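Local structure of hemolysin BL lytic component L1 (Bacillus cereus, 7NMQ) at residues G201-G204 with A205-V209; A354-S358 with K359-F363; E112-N115 with D116-T120; A211-G214 with G215-I219. The protein is the lytic component L1 of the hemolysin BL enterotoxin and probably takes part, as an alpha-helical pore-forming toxin component, in damaging target-cell membranes. All coordinates share one frame; numbering follows the deposited sequence.

Contact 1. Residues G201-G204 with A205-V209; sequences GGLG and AAILV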
# COMPACT_ATOMS: atom_id res chain seq x y z
N GLY A 201 -0.83 -12.49 -10.59
CA GLY A 201 -1.10 -12.35 -12.03
C GLY A 201 -0.08 -11.44 -12.70
O GLY A 201 -0.14 -11.31 -13.93
N GLY A 202 0.82 -10.85 -11.93
CA GLY A 202 1.82 -9.91 -12.45
C GLY A 202 1.35 -8.47 -12.31
O GLY A 202 0.15 -8.23 -12.07
N LEU A 203 2.26 -7.52 -12.51
CA LEU A 203 2.01 -6.09 -12.25
C LEU A 203 0.81 -5.63 -13.11
O LEU A 203 -0.02 -4.83 -12.62
CB LEU A 203 3.30 -5.32 -12.49
CG LEU A 203 3.17 -3.80 -12.46
CD1 LEU A 203 2.68 -3.30 -11.11
CD2 LEU A 203 4.51 -3.17 -12.80
N GLY A 204 0.75 -6.03 -14.38
CA GLY A 204 -0.36 -5.61 -15.26
C GLY A 204 -1.71 -5.95 -14.64
O GLY A 204 -2.63 -5.07 -14.55
N ALA A 205 -1.88 -7.20 -14.25
CA ALA A 205 -3.13 -7.69 -13.63
C ALA A 205 -3.37 -6.93 -12.32
O ALA A 205 -4.50 -6.51 -12.10
CB ALA A 205 -3.10 -9.18 -13.39
N ALA A 206 -2.33 -6.78 -11.50
CA ALA A 206 -2.42 -6.11 -10.21
C ALA A 206 -3.03 -4.71 -10.42
O ALA A 206 -3.93 -4.36 -9.63
CB ALA A 206 -1.09 -6.05 -9.50
N ILE A 207 -2.57 -3.96 -11.42
CA ILE A 207 -3.06 -2.57 -11.61
C ILE A 207 -4.53 -2.60 -12.01
O ILE A 207 -5.27 -1.68 -11.60
CB ILE A 207 -2.16 -1.83 -12.62
CG1 ILE A 207 -0.75 -1.62 -12.09
CG2 ILE A 207 -2.80 -0.58 -13.16
CD1 ILE A 207 -0.61 -1.03 -10.76
N LEU A 208 -4.94 -3.56 -12.84
CA LEU A 208 -6.36 -3.62 -13.24
C LEU A 208 -7.24 -3.90 -12.01
O LEU A 208 -8.32 -3.29 -11.88
CB LEU A 208 -6.57 -4.71 -14.28
CG LEU A 208 -6.00 -4.39 -15.66
CD1 LEU A 208 -5.97 -5.62 -16.55
CD2 LEU A 208 -6.79 -3.29 -16.32
N VAL A 209 -6.77 -4.77 -11.12
CA VAL A 209 -7.55 -5.14 -9.91
C VAL A 209 -7.59 -3.93 -8.98
O VAL A 209 -8.69 -3.57 -8.48
CB VAL A 209 -7.01 -6.38 -9.21
CG1 VAL A 209 -7.73 -6.60 -7.90
CG2 VAL A 209 -7.04 -7.60 -10.13
O HOH W 1 -0.00 -9.11 -15.44

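Contact 2. Residues A354-S358 with K359-F363; sequences AEFIS and KDIAF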
# COMPACT_ATOMS: atom_id res chain seq x y z
N ALA A 354 4.14 1.61 -13.87
CA ALA A 354 4.79 2.57 -12.96
C ALA A 354 4.01 3.88 -12.98
O ALA A 354 3.83 4.51 -11.93
CB ALA A 354 6.24 2.78 -13.31
N GLU A 355 3.57 4.31 -14.16
CA GLU A 355 2.83 5.57 -14.32
C GLU A 355 1.55 5.45 -13.47
O GLU A 355 1.20 6.41 -12.73
CB GLU A 355 2.51 5.75 -15.80
CG GLU A 355 1.63 6.93 -16.06
CD GLU A 355 2.30 8.28 -16.04
OE1 GLU A 355 3.50 8.33 -16.35
OE2 GLU A 355 1.58 9.28 -15.78
N PHE A 356 0.87 4.32 -13.53
CA PHE A 356 -0.37 4.09 -12.74
C PHE A 356 -0.10 4.26 -11.26
O PHE A 356 -0.87 4.99 -10.57
CB PHE A 356 -0.99 2.73 -13.04
CG PHE A 356 -2.24 2.50 -12.22
CD1 PHE A 356 -2.16 2.06 -10.90
CD2 PHE A 356 -3.49 2.79 -12.73
CE1 PHE A 356 -3.31 1.82 -10.15
CE2 PHE A 356 -4.64 2.57 -11.98
CZ PHE A 356 -4.55 2.09 -10.69
N ILE A 357 0.97 3.64 -10.77
CA ILE A 357 1.26 3.66 -9.31
C ILE A 357 1.64 5.07 -8.87
O ILE A 357 1.47 5.41 -7.67
CB ILE A 357 2.32 2.61 -8.94
CG1 ILE A 357 1.74 1.23 -9.22
CG2 ILE A 357 2.79 2.75 -7.49
CD1 ILE A 357 2.68 0.10 -9.07
N SER A 358 2.19 5.88 -9.77
CA SER A 358 2.65 7.25 -9.46
C SER A 358 1.48 8.22 -9.28
O SER A 358 1.75 9.39 -8.96
CB SER A 358 3.56 7.78 -10.53
OG SER A 358 2.88 8.12 -11.72
N LYS A 359 0.25 7.80 -9.58
CA LYS A 359 -0.93 8.71 -9.56
C LYS A 359 -1.96 8.13 -8.60
O LYS A 359 -1.95 6.93 -8.37
CB LYS A 359 -1.49 8.81 -10.97
CG LYS A 359 -0.59 9.61 -11.90
CD LYS A 359 -1.17 9.80 -13.24
CE LYS A 359 -0.96 8.61 -14.14
NZ LYS A 359 -1.02 9.02 -15.57
N ASP A 360 -2.78 8.99 -8.01
CA ASP A 360 -3.78 8.47 -7.08
C ASP A 360 -4.59 7.36 -7.74
O ASP A 360 -5.03 7.52 -8.88
CB ASP A 360 -4.74 9.55 -6.62
CG ASP A 360 -4.14 10.47 -5.57
OD1 ASP A 360 -3.09 10.12 -5.00
OD2 ASP A 360 -4.75 11.56 -5.35
N ILE A 361 -4.90 6.34 -6.96
CA ILE A 361 -5.98 5.40 -7.35
C ILE A 361 -7.29 6.18 -7.37
O ILE A 361 -7.59 6.94 -6.42
CB ILE A 361 -6.03 4.23 -6.37
CG1 ILE A 361 -4.68 3.49 -6.32
CG2 ILE A 361 -7.19 3.31 -6.71
CD1 ILE A 361 -4.54 2.70 -5.07
N ALA A 362 -8.08 6.04 -8.43
CA ALA A 362 -9.34 6.80 -8.56
C ALA A 362 -10.39 6.15 -7.67
O ALA A 362 -10.87 5.07 -8.01
CB ALA A 362 -9.75 6.83 -10.00
N PHE A 363 -10.64 6.79 -6.53
CA PHE A 363 -11.79 6.53 -5.65
C PHE A 363 -12.87 7.57 -5.97
O PHE A 363 -12.59 8.58 -6.62
CB PHE A 363 -11.38 6.69 -4.19
CG PHE A 363 -10.58 5.55 -3.62
CD1 PHE A 363 -9.24 5.34 -3.90
CD2 PHE A 363 -11.17 4.72 -2.69
CE1 PHE A 363 -8.54 4.31 -3.31
CE2 PHE A 363 -10.47 3.70 -2.08
CZ PHE A 363 -9.17 3.46 -2.43
O HOH W 2 -3.58 5.71 -10.85
O HOH W 3 -1.03 5.60 -6.13

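Contact 3. Residues E112-N115 with D116-T120; sequences EGIN and DLITT. With EDO (1,2-ethanediol), chain F.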
# COMPACT_ATOMS: atom_id res chain seq x y z
N GLU A 112 30.18 7.89 -21.37
CA GLU A 112 29.52 9.10 -20.84
C GLU A 112 28.02 8.82 -20.69
O GLU A 112 27.43 9.23 -19.68
CB GLU A 112 29.76 10.29 -21.76
CG GLU A 112 29.46 11.60 -21.07
CD GLU A 112 30.50 12.03 -20.04
OE1 GLU A 112 31.62 11.45 -19.99
OE2 GLU A 112 30.21 12.99 -19.34
N GLY A 113 27.41 8.17 -21.68
CA GLY A 113 25.97 7.82 -21.64
C GLY A 113 25.68 6.90 -20.48
O GLY A 113 24.74 7.14 -19.69
N ILE A 114 26.50 5.87 -20.32
CA ILE A 114 26.27 4.90 -19.22
C ILE A 114 26.48 5.62 -17.89
O ILE A 114 25.69 5.37 -16.96
CB ILE A 114 27.19 3.68 -19.40
CG1 ILE A 114 26.82 2.90 -20.66
CG2 ILE A 114 27.19 2.83 -18.15
CD1 ILE A 114 25.46 2.29 -20.69
N ASN A 115 27.49 6.47 -17.79
CA ASN A 115 27.71 7.23 -16.54
C ASN A 115 26.49 8.10 -16.20
O ASN A 115 26.16 8.20 -15.02
CB ASN A 115 29.00 8.06 -16.60
CG ASN A 115 29.42 8.48 -15.22
OD1 ASN A 115 29.70 7.63 -14.39
ND2 ASN A 115 29.34 9.77 -14.95
N ASP A 116 25.89 8.73 -17.17
CA ASP A 116 24.70 9.58 -16.91
C ASP A 116 23.57 8.71 -16.36
O ASP A 116 22.84 9.14 -15.45
CB ASP A 116 24.16 10.26 -18.16
CG ASP A 116 25.02 11.39 -18.65
OD1 ASP A 116 26.02 11.75 -17.95
OD2 ASP A 116 24.69 11.92 -19.74
N LEU A 117 23.40 7.51 -16.91
CA LEU A 117 22.33 6.61 -16.42
C LEU A 117 22.67 6.16 -15.00
O LEU A 117 21.73 6.10 -14.18
CB LEU A 117 22.17 5.43 -17.39
CG LEU A 117 21.60 5.85 -18.74
CD1 LEU A 117 21.70 4.71 -19.74
CD2 LEU A 117 20.16 6.30 -18.65
N ILE A 118 23.93 5.88 -14.70
CA ILE A 118 24.34 5.52 -13.31
C ILE A 118 24.01 6.68 -12.37
O ILE A 118 23.57 6.41 -11.22
CB ILE A 118 25.82 5.15 -13.25
CG1 ILE A 118 26.07 3.84 -14.00
CG2 ILE A 118 26.27 5.05 -11.80
CD1 ILE A 118 27.52 3.56 -14.27
N THR A 119 24.25 7.91 -12.80
CA THR A 119 23.97 9.08 -11.96
C THR A 119 22.48 9.03 -11.55
O THR A 119 22.14 9.21 -10.36
CB THR A 119 24.38 10.37 -12.66
OG1 THR A 119 25.80 10.36 -12.84
CG2 THR A 119 23.93 11.60 -11.92
N THR A 120 21.59 8.81 -12.50
CA THR A 120 20.13 8.73 -12.24
C THR A 120 19.82 7.57 -11.32
O THR A 120 19.04 7.74 -10.35
CB THR A 120 19.35 8.56 -13.53
OG1 THR A 120 19.74 9.70 -14.32
CG2 THR A 120 17.86 8.50 -13.30
C1 EDO F . 28.83 7.84 -10.30
O1 EDO F . 29.15 6.75 -11.15
C2 EDO F . 27.79 8.74 -10.88
O2 EDO F . 27.66 8.62 -12.28
O HOH W 4 28.46 11.21 -17.63

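Contact 4. Residues A211-G214 with G215-I219; sequences AAIG and GAVVI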
# COMPACT_ATOMS: atom_id res chain seq x y z
N ALA A 211 -7.41 -0.78 -9.72
CA ALA A 211 -8.29 0.27 -10.29
C ALA A 211 -9.75 -0.15 -10.08
O ALA A 211 -10.57 0.71 -9.71
CB ALA A 211 -8.02 0.52 -11.74
N ALA A 212 -10.06 -1.40 -10.33
CA ALA A 212 -11.47 -1.89 -10.20
C ALA A 212 -11.94 -1.77 -8.76
O ALA A 212 -13.05 -1.30 -8.52
CB ALA A 212 -11.55 -3.32 -10.67
N ILE A 213 -11.11 -2.17 -7.83
CA ILE A 213 -11.51 -2.09 -6.40
C ILE A 213 -11.58 -0.63 -6.00
O ILE A 213 -12.61 -0.24 -5.40
CB ILE A 213 -10.51 -2.85 -5.52
CG1 ILE A 213 -10.58 -4.35 -5.82
CG2 ILE A 213 -10.79 -2.51 -4.04
CD1 ILE A 213 -9.55 -5.18 -5.10
N GLY A 214 -10.54 0.16 -6.25
CA GLY A 214 -10.54 1.55 -5.78
C GLY A 214 -11.76 2.28 -6.31
O GLY A 214 -12.39 3.03 -5.54
N GLY A 215 -12.12 2.06 -7.58
CA GLY A 215 -13.22 2.77 -8.22
C GLY A 215 -14.57 2.37 -7.66
O GLY A 215 -15.49 3.15 -7.85
N ALA A 216 -14.67 1.22 -7.00
CA ALA A 216 -15.93 0.62 -6.52
C ALA A 216 -16.06 0.76 -5.01
O ALA A 216 -17.13 0.39 -4.50
CB ALA A 216 -16.03 -0.81 -6.95
N VAL A 217 -15.06 1.25 -4.30
CA VAL A 217 -15.14 1.35 -2.82
C VAL A 217 -16.15 2.41 -2.42
O VAL A 217 -16.14 3.53 -2.93
CB VAL A 217 -13.79 1.66 -2.18
CG1 VAL A 217 -13.94 2.15 -0.75
CG2 VAL A 217 -12.92 0.44 -2.25
N VAL A 218 -17.00 2.03 -1.47
CA VAL A 218 -17.86 2.98 -0.74
C VAL A 218 -17.59 2.78 0.75
O VAL A 218 -17.27 1.66 1.14
CB VAL A 218 -19.34 2.80 -1.08
CG1 VAL A 218 -19.61 3.21 -2.51
CG2 VAL A 218 -19.90 1.43 -0.76
N ILE A 219 -17.70 3.85 1.54
CA ILE A 219 -17.56 3.74 3.01
C ILE A 219 -18.95 3.99 3.61
O ILE A 219 -19.50 5.07 3.34
CB ILE A 219 -16.48 4.71 3.52
CG1 ILE A 219 -15.13 4.65 2.76
CG2 ILE A 219 -16.35 4.50 5.02
CD1 ILE A 219 -14.31 3.47 2.98
O HOH W 5 -14.17 4.73 -4.37

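Contact 1. Residues G201-G204 with A205-V209
G201 O and A205 N share one water: it donates to G201 O, 2.7 Å away, and accepts from A205 N, 2.9 Å away. The water thus supplies an acceptor at the very start of helix 203-216, before the regular backbone bonds take over. The first of these runs from A206 N to G202 O at 2.9 Å; I207 N to L203 O and L208 N to G204 O carry the pattern on. G202 is the N-cap, and its positive phi (95°) turns the chain from the end of helix 173-200 into the new helix; lacking a CB, it takes this shape without pressing on the carbonyl oxygen of G201.

Within this first turn, L203 and I207, four residues apart, lie side by side and point the same way. CD1 of L203 touches CG1 of I207 at 3.9 Å and CD1 of I207 at 4.0 Å, while the same I207 CG1 sits 3.3 Å from L203 O. That placement follows from chi1 of I207 (-67°), which keeps CG1 beside the backbone N and so close to the carbonyl oxygen of L203. L203 also packs on L14 of helix 10-33.

The chemistry is split accordingly: water and glycine serve the polar, more open beginning of the turn, whereas the buried side is lined by the aliphatic side chains of L203 and I207, which reach neighbouring helices, in a segment predicted to be membrane-spanning.

Contact 2. Residues A354-S358 with K359-F363
K359 folds its aliphatic chain back over the last turn of helix 330-357 and lies across E355, the two side chains crossing obliquely. A bend at chi3 (-82°) turns its end toward the carboxylate, where NZ forms a salt bridge of 2.6 Å with E355 OE2, on the anti lone pair of that oxygen. The other oxygen, OE1, is paired with R82 of helix 45-103, so the carboxylate is held between two cations.

Beneath the lysine, S358 OG donates to E355 O at 2.6 Å, a side-chain bond reaching back three residues. The backbone tightens likewise: K359 N bonds to F356 O at 3.2 Å from above the carbonyl plane rather than on a lone pair. A water then spans the departing chain, donating to I357 O at 2.9 Å and to K359 O at 2.8 Å. Another lies 3.4 Å above the F356 ring plane, over its centre, within hydrogen-bonding reach of F356 O and D360 O, and so joins helix end to tail. Farther along, CE1 of F356 meets CG1 of I361 obliquely, at 4.4 Å.

The i to i+3 bond from K359 N and the extended backbone after S358 mark a helix C-terminus, with the salt bridge as an added feature, close to the C-terminus of this ClyA-like helical bundle.

Contact 3. Residues E112-N115 with D116-T120
N115 and T119, a helical turn apart, converge on a bound 1,2-ethanediol through their first torsions: chi1 of -163° sends the asparagine CG to the far side from its backbone N, and chi1 of -65° keeps the threonine OG1 beside its own. The diol O2 donates to N115 OD1 at 3.1 Å and is hydrogen-bonded to T119 OG1 at 2.6 Å. The ligand, probably from the crystallisation liquor, also rests its O1 3.4 Å from I118 CG2.

The other end of the same amide is used too. N115 ND2 donates at 3.2 Å to a water that in turn donates to D116 OD1 at 2.5 Å, while D116 OD2 is bonded to Y94 of helix 45-103. Away from this polar edge, I114 CG2 meets I118 CD1 at 4.0 Å, next to residues of helix 275-325. Backbone bonds of the ordinary i to i+4 kind, such as T119 N to N115 O at 2.9 Å, run beneath it all.

With both ends engaged, the N115 amide has a well-defined flip. D116 also lies near a like charge, its OD1 4.6 Å from E112 OE2; the proximity might raise the pKa of one carboxylate slightly, whereas the water and Y94 would favour the charged form of D116.

Contact 4. Residues A211-G214 with G215-I219
The end of helix 203-216 passes here directly into strand 217-222, the first strand of a two-stranded antiparallel hairpin that recalls the beta tongue of ClyA-type toxins. The last regular turn is marked by G215 N bonding to A211 O at 3.0 Å. The spacing then shortens: A216 N reaches I213 O at 3.0 Å, four residues giving way to three, with the donor 61° out of the carbonyl plane. A weak bond, V217 N to G214 O at 3.4 Å, follows as the chain straightens. One water closes the transition by donating to G214 O and to V217 O, each at 2.7 Å, so it holds together carbonyls from either element.

Side chains also meet across the join. I213 and V217 lie at an angle to one another, with CG2 of each in contact at 4.1 Å; chi1 of V217 (164°) sets its CG2 beside the backbone N, and this methyl also comes to 3.2 Å from I213 O. On another part of the turn, A216 CB lies 3.4 Å from A212 O.

I213 and V217 both pack against helix 10-33, through L22 and L26, while V230 of strand 225-230 touches I213 and A216, and backbone bonds tie V218 to A229 in the hairpin.

Contacts 1 and 4 lie on one helix, 203-216, at its beginning and its end; the helix end of contact 2 packs on contact 1 through F356 and I357, and its tail packs on contact 4 through I361 and F363. These three contacts, with centres 13 to 15 Å apart, therefore form one apolar neighbourhood, whose polar work is done mainly by backbone and water at helix ends, with charged groups added in contact 2, where E355 also faces helix 45-103. Contact 3 stands apart, its centre about 28 Å or more from the others, in the regular part of helix 107-154 near its start. All four are partly buried; contact 3 buries I114 and L117 but leaves polar E112 and T119 exposed.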